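Local coordinates for ferritin like protein (Caulobacter vibrioides, PDB 3HL1), which is of undetermined function but has a ferritin-like helical fold and probably binds metal ions, at residues Thr25-Leu30 with Pro77-Thr82; Tyr123-Thr128 with Phe147-Arg152. All coordinates share one frame; numbering follows the deposited sequence.

Contact 1: Thr25-Leu30 with Pro77-Thr82; sequences TIPYYL and PEYVGT
P27 and Y28, on a helical turn of 25-30, face the extended loop 77-82, with CA atoms no closer than 8.2 Å (P27 to P77 and Y28 to Y79) and no hydrogen bond joining the two segments. This is helix-to-loop packing in a ferritin-like helical fold: helix 8-35 receives the linker that leaves helix 42-67. P27 also kinks the helix, because its nitrogen cannot bond to the preceding turn, although Y29 N still reaches T25 O and L30 N still reaches I26 O.

The Y79 side chain carries most of the contact. With its CG anti to its own carbonyl carbon (chi1 -62°), the ring extends toward the helix, its axis at about a right angle to the P27 side chain. The phenol oxygen is the part that meets the proline: Y79 OH is 3.2 Å from P27 CB and 3.3 Å from both P27 CG and P27 CD, an approach to carbon atoms only. The polar need of that oxygen is met just before the segment, by a hydrogen bond to W24 O, which fixes the phenol against the kinked turn. The ring also meets Y28, obliquely and on the same side of its plane as P27 CB. The touching occurs at the rim of the Y28 ring and near its plane; the Y28 hydroxyl is bonded elsewhere, to S104 O. W24 lies against both tyrosine rings, while F273 of helix 261-283 touches P27 and P77. Those two prolines meet more loosely, P27 CG lying 4.4 Å from P77 CG, and the closest tyrosine carbons are Y28 CD2 and Y79 CD1, 4.0 Å apart.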
loop_
_atom_site.group_PDB
_atom_site.type_symbol
_atom_site.label_atom_id
_atom_site.label_comp_id
_atom_site.label_asym_id
_atom_site.label_seq_id
_atom_site.Cartn_x
_atom_site.Cartn_y
_atom_site.Cartn_z
ATOM N N THR A 25 -0.999 2.941 -1.918
ATOM C CA THR A 25 -2.121 3.068 -1.027
ATOM C C THR A 25 -1.836 3.979 0.152
ATOM O O THR A 25 -2.755 4.515 0.712
ATOM C CB THR A 25 -2.604 1.729 -0.446
ATOM O OG1 THR A 25 -1.616 1.264 0.474
ATOM C CG2 THR A 25 -2.883 0.663 -1.540
ATOM N N ILE A 26 -0.572 4.139 0.563
ATOM C CA ILE A 26 -0.259 4.851 1.789
ATOM C C ILE A 26 -0.597 6.355 1.703
ATOM O O ILE A 26 -1.377 6.850 2.535
ATOM C CB ILE A 26 1.199 4.528 2.278
ATOM C CG1 ILE A 26 1.224 3.028 2.684
ATOM C CG2 ILE A 26 1.613 5.456 3.429
ATOM C CD1 ILE A 26 2.564 2.421 2.855
ATOM N N PRO A 27 -0.006 7.102 0.725
ATOM C CA PRO A 27 -0.469 8.480 0.559
ATOM C C PRO A 27 -1.953 8.636 0.266
ATOM O O PRO A 27 -2.555 9.592 0.747
ATOM C CB PRO A 27 0.430 9.043 -0.563
ATOM C CG PRO A 27 1.650 8.195 -0.528
ATOM C CD PRO A 27 1.108 6.812 -0.206
ATOM N N TYR A 28 -2.561 7.680 -0.469
ATOM C CA TYR A 28 -3.985 7.694 -0.721
ATOM C C TYR A 28 -4.795 7.677 0.589
ATOM O O TYR A 28 -5.626 8.528 0.764
ATOM C CB TYR A 28 -4.426 6.538 -1.658
ATOM C CG TYR A 28 -5.740 6.803 -2.359
ATOM C CD1 TYR A 28 -6.956 6.487 -1.734
ATOM C CD2 TYR A 28 -5.781 7.418 -3.631
ATOM C CE1 TYR A 28 -8.178 6.757 -2.363
ATOM C CE2 TYR A 28 -7.004 7.691 -4.268
ATOM C CZ TYR A 28 -8.180 7.347 -3.624
ATOM O OH TYR A 28 -9.338 7.647 -4.189
ATOM N N TYR A 29 -4.579 6.684 1.429
ATOM C CA TYR A 29 -5.253 6.513 2.677
ATOM C C TYR A 29 -4.914 7.638 3.648
ATOM O O TYR A 29 -5.759 8.061 4.404
ATOM C CB TYR A 29 -4.885 5.180 3.331
ATOM C CG TYR A 29 -5.380 3.913 2.655
ATOM C CD1 TYR A 29 -5.951 3.924 1.367
ATOM C CD2 TYR A 29 -5.060 2.669 3.211
ATOM C CE1 TYR A 29 -6.344 2.748 0.746
ATOM C CE2 TYR A 29 -5.386 1.478 2.551
ATOM C CZ TYR A 29 -6.039 1.514 1.339
ATOM O OH TYR A 29 -6.346 0.311 0.685
ATOM N N LEU A 30 -3.658 8.062 3.689
ATOM C CA LEU A 30 -3.240 9.126 4.594
ATOM C C LEU A 30 -3.942 10.435 4.273
ATOM O O LEU A 30 -4.361 11.186 5.187
ATOM C CB LEU A 30 -1.717 9.349 4.545
ATOM C CG LEU A 30 -0.827 8.349 5.310
ATOM C CD1 LEU A 30 0.684 8.571 4.945
ATOM C CD2 LEU A 30 -1.126 8.379 6.854
ATOM N N PRO A 77 4.697 7.749 -5.664
ATOM C CA PRO A 77 3.604 7.297 -6.496
ATOM C C PRO A 77 2.908 8.493 -7.164
ATOM O O PRO A 77 3.008 9.653 -6.669
ATOM C CB PRO A 77 2.670 6.618 -5.485
ATOM C CG PRO A 77 3.391 6.556 -4.214
ATOM C CD PRO A 77 4.331 7.672 -4.228
ATOM N N GLU A 78 2.133 8.184 -8.188
ATOM C CA GLU A 78 1.333 9.141 -8.897
ATOM C C GLU A 78 -0.129 8.792 -8.775
ATOM O O GLU A 78 -0.487 7.601 -8.688
ATOM C CB GLU A 78 1.738 9.190 -10.344
ATOM C CG GLU A 78 3.058 9.926 -10.482
ATOM C CD GLU A 78 3.462 10.138 -11.926
ATOM O OE1 GLU A 78 3.980 9.206 -12.534
ATOM O OE2 GLU A 78 3.259 11.250 -12.434
ATOM N N TYR A 79 -0.940 9.848 -8.833
ATOM C CA TYR A 79 -2.375 9.805 -8.530
ATOM C C TYR A 79 -3.100 10.515 -9.613
ATOM O O TYR A 79 -3.422 11.731 -9.489
ATOM C CB TYR A 79 -2.612 10.392 -7.148
ATOM C CG TYR A 79 -1.927 9.587 -6.104
ATOM C CD1 TYR A 79 -2.439 8.393 -5.667
ATOM C CD2 TYR A 79 -0.734 10.031 -5.533
ATOM C CE1 TYR A 79 -1.779 7.646 -4.704
ATOM C CE2 TYR A 79 -0.038 9.278 -4.601
ATOM C CZ TYR A 79 -0.564 8.074 -4.199
ATOM O OH TYR A 79 0.052 7.295 -3.268
ATOM N N VAL A 80 -3.406 9.762 -10.680
ATOM C CA VAL A 80 -3.909 10.372 -11.904
ATOM C C VAL A 80 -4.999 9.517 -12.481
ATOM O O VAL A 80 -4.843 8.302 -12.557
ATOM C CB VAL A 80 -2.784 10.551 -12.964
ATOM C CG1 VAL A 80 -3.341 11.105 -14.347
ATOM C CG2 VAL A 80 -1.642 11.462 -12.463
ATOM N N GLY A 81 -6.093 10.139 -12.905
ATOM C CA GLY A 81 -7.155 9.386 -13.562
ATOM C C GLY A 81 -7.728 8.302 -12.650
ATOM O O GLY A 81 -8.128 8.571 -11.482
ATOM N N THR A 82 -7.804 7.095 -13.183
ATOM C CA THR A 82 -8.281 5.924 -12.430
ATOM C C THR A 82 -7.211 4.803 -12.410
ATOM O O THR A 82 -7.519 3.635 -12.218
ATOM C CB THR A 82 -9.597 5.384 -13.047
ATOM O OG1 THR A 82 -9.401 5.138 -14.452
ATOM C CG2 THR A 82 -10.740 6.385 -12.873
#

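Contact 2: Tyr123-Thr128 with Phe147-Arg152; sequences YPEWRT and FYDALR
E125 meets D149 through the ends of two acidic side chains, and it is the one residue of 123-128 that touches 147-152. Its chain is extended beyond CG, which is anti to the backbone N (chi1 -169°), and this carries the carboxylate out to D149; the nearest CA pair of the segments, E125 and F147, is 9.2 Å apart. D149 comes from the opposite direction, and the two carboxylate planes are 54° apart. E125 OE1 lies 2.9 Å from D149 OD2, two acceptors without a hydrogen bond between them; the still shorter modelled approach of E125 OE2 to the same oxygen is doubtful in detail. With two carboxylates this close, one of the acids may hold a proton. P132 touches both acids, and E125 N bonds to E207 OE1.

The contact lies at the surface of the ferritin-like fold, where the loop after helix 112-121 turns back against D149 of helix 144-157. Further along, T128 closes the turn with two bonds to one acceptor: T128 N reaches E125 O at 3.1 Å, and T128 OG1 reaches E125 O at 2.5 Å, in the carbonyl plane and on a lone pair. Within helix 144-157, R152 NH1 forms a salt bridge to D149 OD1 at 3.0 Å, which would partly offset the like charges, and R152 NH2 forms another to D200 OD1 of helix 188-207.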
loop_
_atom_site.group_PDB
_atom_site.type_symbol
_atom_site.label_atom_id
_atom_site.label_comp_id
_atom_site.label_asym_id
_atom_site.label_seq_id
_atom_site.Cartn_x
_atom_site.Cartn_y
_atom_site.Cartn_z
ATOM N N TYR A 123 -10.652 -4.950 -2.795
ATOM C CA TYR A 123 -11.671 -5.867 -3.295
ATOM C C TYR A 123 -11.169 -7.314 -3.221
ATOM O O TYR A 123 -10.074 -7.610 -3.746
ATOM C CB TYR A 123 -12.002 -5.540 -4.743
ATOM C CG TYR A 123 -13.240 -6.218 -5.267
ATOM C CD1 TYR A 123 -14.495 -5.966 -4.698
ATOM C CD2 TYR A 123 -13.171 -7.061 -6.371
ATOM C CE1 TYR A 123 -15.610 -6.557 -5.199
ATOM C CE2 TYR A 123 -14.304 -7.649 -6.876
ATOM C CZ TYR A 123 -15.515 -7.389 -6.264
ATOM O OH TYR A 123 -16.661 -7.925 -6.769
ATOM N N PRO A 124 -11.945 -8.214 -2.571
ATOM C CA PRO A 124 -11.476 -9.585 -2.333
ATOM C C PRO A 124 -11.389 -10.440 -3.592
ATOM O O PRO A 124 -12.243 -10.401 -4.459
ATOM C CB PRO A 124 -12.548 -10.165 -1.377
ATOM C CG PRO A 124 -13.226 -8.989 -0.802
ATOM C CD PRO A 124 -13.256 -8.005 -1.924
ATOM N N GLU A 125 -10.341 -11.219 -3.683
ATOM C CA GLU A 125 -10.121 -12.051 -4.865
ATOM C C GLU A 125 -11.296 -12.976 -5.150
ATOM O O GLU A 125 -11.609 -13.243 -6.321
ATOM C CB GLU A 125 -8.898 -12.909 -4.624
ATOM C CG GLU A 125 -8.413 -13.611 -5.852
ATOM C CD GLU A 125 -7.213 -14.533 -5.615
ATOM O OE1 GLU A 125 -6.714 -14.668 -4.453
ATOM O OE2 GLU A 125 -6.793 -15.125 -6.644
ATOM N N TRP A 126 -11.904 -13.527 -4.105
ATOM C CA TRP A 126 -13.008 -14.481 -4.325
ATOM C C TRP A 126 -14.225 -13.880 -5.054
ATOM O O TRP A 126 -14.960 -14.590 -5.752
ATOM C CB TRP A 126 -13.432 -15.179 -3.037
ATOM C CG TRP A 126 -14.122 -14.330 -2.055
ATOM C CD1 TRP A 126 -13.550 -13.638 -1.021
ATOM C CD2 TRP A 126 -15.535 -14.110 -1.949
ATOM N NE1 TRP A 126 -14.518 -12.998 -0.287
ATOM C CE2 TRP A 126 -15.744 -13.265 -0.836
ATOM C CE3 TRP A 126 -16.651 -14.546 -2.687
ATOM C CZ2 TRP A 126 -17.023 -12.839 -0.443
ATOM C CZ3 TRP A 126 -17.936 -14.119 -2.294
ATOM C CH2 TRP A 126 -18.105 -13.278 -1.182
ATOM N N ARG A 127 -14.445 -12.586 -4.900
ATOM C CA ARG A 127 -15.539 -11.907 -5.614
ATOM C C ARG A 127 -15.254 -11.655 -7.100
ATOM O O ARG A 127 -16.163 -11.422 -7.875
ATOM C CB ARG A 127 -15.850 -10.615 -4.879
ATOM C CG ARG A 127 -16.330 -10.921 -3.486
ATOM C CD ARG A 127 -16.254 -9.770 -2.616
ATOM N NE ARG A 127 -17.427 -8.928 -2.707
ATOM C CZ ARG A 127 -18.393 -8.857 -1.801
ATOM N NH1 ARG A 127 -19.384 -8.000 -2.010
ATOM N NH2 ARG A 127 -18.374 -9.611 -0.700
ATOM N N THR A 128 -13.981 -11.706 -7.506
ATOM C CA THR A 128 -13.594 -11.423 -8.903
ATOM C C THR A 128 -14.074 -12.506 -9.892
ATOM O O THR A 128 -14.194 -12.270 -11.096
ATOM C CB THR A 128 -12.066 -11.250 -9.028
ATOM O OG1 THR A 128 -11.377 -12.483 -8.712
ATOM C CG2 THR A 128 -11.602 -10.123 -8.120
ATOM N N PHE A 147 -2.794 -10.969 -7.312
ATOM C CA PHE A 147 -1.363 -10.601 -7.428
ATOM C C PHE A 147 -0.540 -11.496 -6.467
ATOM O O PHE A 147 0.455 -12.123 -6.873
ATOM C CB PHE A 147 -1.179 -9.123 -7.066
ATOM C CG PHE A 147 0.196 -8.529 -7.475
ATOM C CD1 PHE A 147 1.371 -9.233 -7.320
ATOM C CD2 PHE A 147 0.271 -7.268 -8.007
ATOM C CE1 PHE A 147 2.589 -8.699 -7.716
ATOM C CE2 PHE A 147 1.493 -6.737 -8.403
ATOM C CZ PHE A 147 2.640 -7.475 -8.267
ATOM N N TYR A 148 -0.928 -11.556 -5.190
ATOM C CA TYR A 148 -0.216 -12.405 -4.239
ATOM C C TYR A 148 -0.287 -13.894 -4.514
ATOM O O TYR A 148 0.680 -14.593 -4.213
ATOM C CB TYR A 148 -0.553 -12.070 -2.784
ATOM C CG TYR A 148 0.087 -10.770 -2.361
ATOM C CD1 TYR A 148 1.480 -10.665 -2.234
ATOM C CD2 TYR A 148 -0.661 -9.631 -2.128
ATOM C CE1 TYR A 148 2.078 -9.465 -1.868
ATOM C CE2 TYR A 148 -0.054 -8.423 -1.741
ATOM C CZ TYR A 148 1.322 -8.362 -1.629
ATOM O OH TYR A 148 1.931 -7.202 -1.290
ATOM N N ASP A 149 -1.399 -14.389 -5.073
ATOM C CA ASP A 149 -1.444 -15.751 -5.560
ATOM C C ASP A 149 -0.358 -16.102 -6.587
ATOM O O ASP A 149 0.256 -17.191 -6.522
ATOM C CB ASP A 149 -2.771 -15.995 -6.274
ATOM C CG ASP A 149 -3.893 -16.355 -5.348
ATOM O OD1 ASP A 149 -3.702 -16.503 -4.127
ATOM O OD2 ASP A 149 -4.992 -16.519 -5.895
ATOM N N ALA A 150 -0.220 -15.239 -7.599
ATOM C CA ALA A 150 0.835 -15.368 -8.626
ATOM C C ALA A 150 2.203 -15.311 -7.959
ATOM O O ALA A 150 3.092 -16.128 -8.229
ATOM C CB ALA A 150 0.705 -14.271 -9.654
ATOM N N LEU A 151 2.397 -14.341 -7.080
ATOM C CA LEU A 151 3.683 -14.234 -6.387
ATOM C C LEU A 151 4.081 -15.530 -5.633
ATOM O O LEU A 151 5.189 -15.992 -5.726
ATOM C CB LEU A 151 3.646 -13.054 -5.436
ATOM C CG LEU A 151 5.029 -12.569 -5.016
ATOM C CD1 LEU A 151 5.719 -11.793 -6.138
ATOM C CD2 LEU A 151 4.916 -11.716 -3.712
ATOM N N ARG A 152 3.148 -16.148 -4.922
ATOM C CA ARG A 152 3.420 -17.462 -4.276
ATOM C C ARG A 152 3.933 -18.559 -5.242
ATOM O O ARG A 152 4.800 -19.351 -4.888
ATOM C CB ARG A 152 2.160 -18.019 -3.611
ATOM C CG ARG A 152 1.687 -17.266 -2.427
ATOM C CD ARG A 152 0.470 -18.016 -1.833
ATOM N NE ARG A 152 -0.073 -17.295 -0.689
ATOM C CZ ARG A 152 -1.153 -16.521 -0.723
ATOM N NH1 ARG A 152 -1.812 -16.302 -1.851
ATOM N NH2 ARG A 152 -1.558 -15.917 0.382
#

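From the N terminus, the chain runs along helix 8-35, returns through helix 42-67, and meets the first helix again at 77-82; contact 1 thus closes a loop with 46 residues between its segments, 31 of them helical. Helix 112-121 follows, and contact 2 closes a shorter, mostly irregular loop of 18 residues against helix 144-157. The two loops are in series, neither nesting nor crossing. Their centres are 21 Å apart, with nearest atoms about 8 Å from each other. Helix 8-35 links the regions: it supplies one side of contact 1, and its residues A18 and L11 pack on Y148 and L151 of helix 144-157.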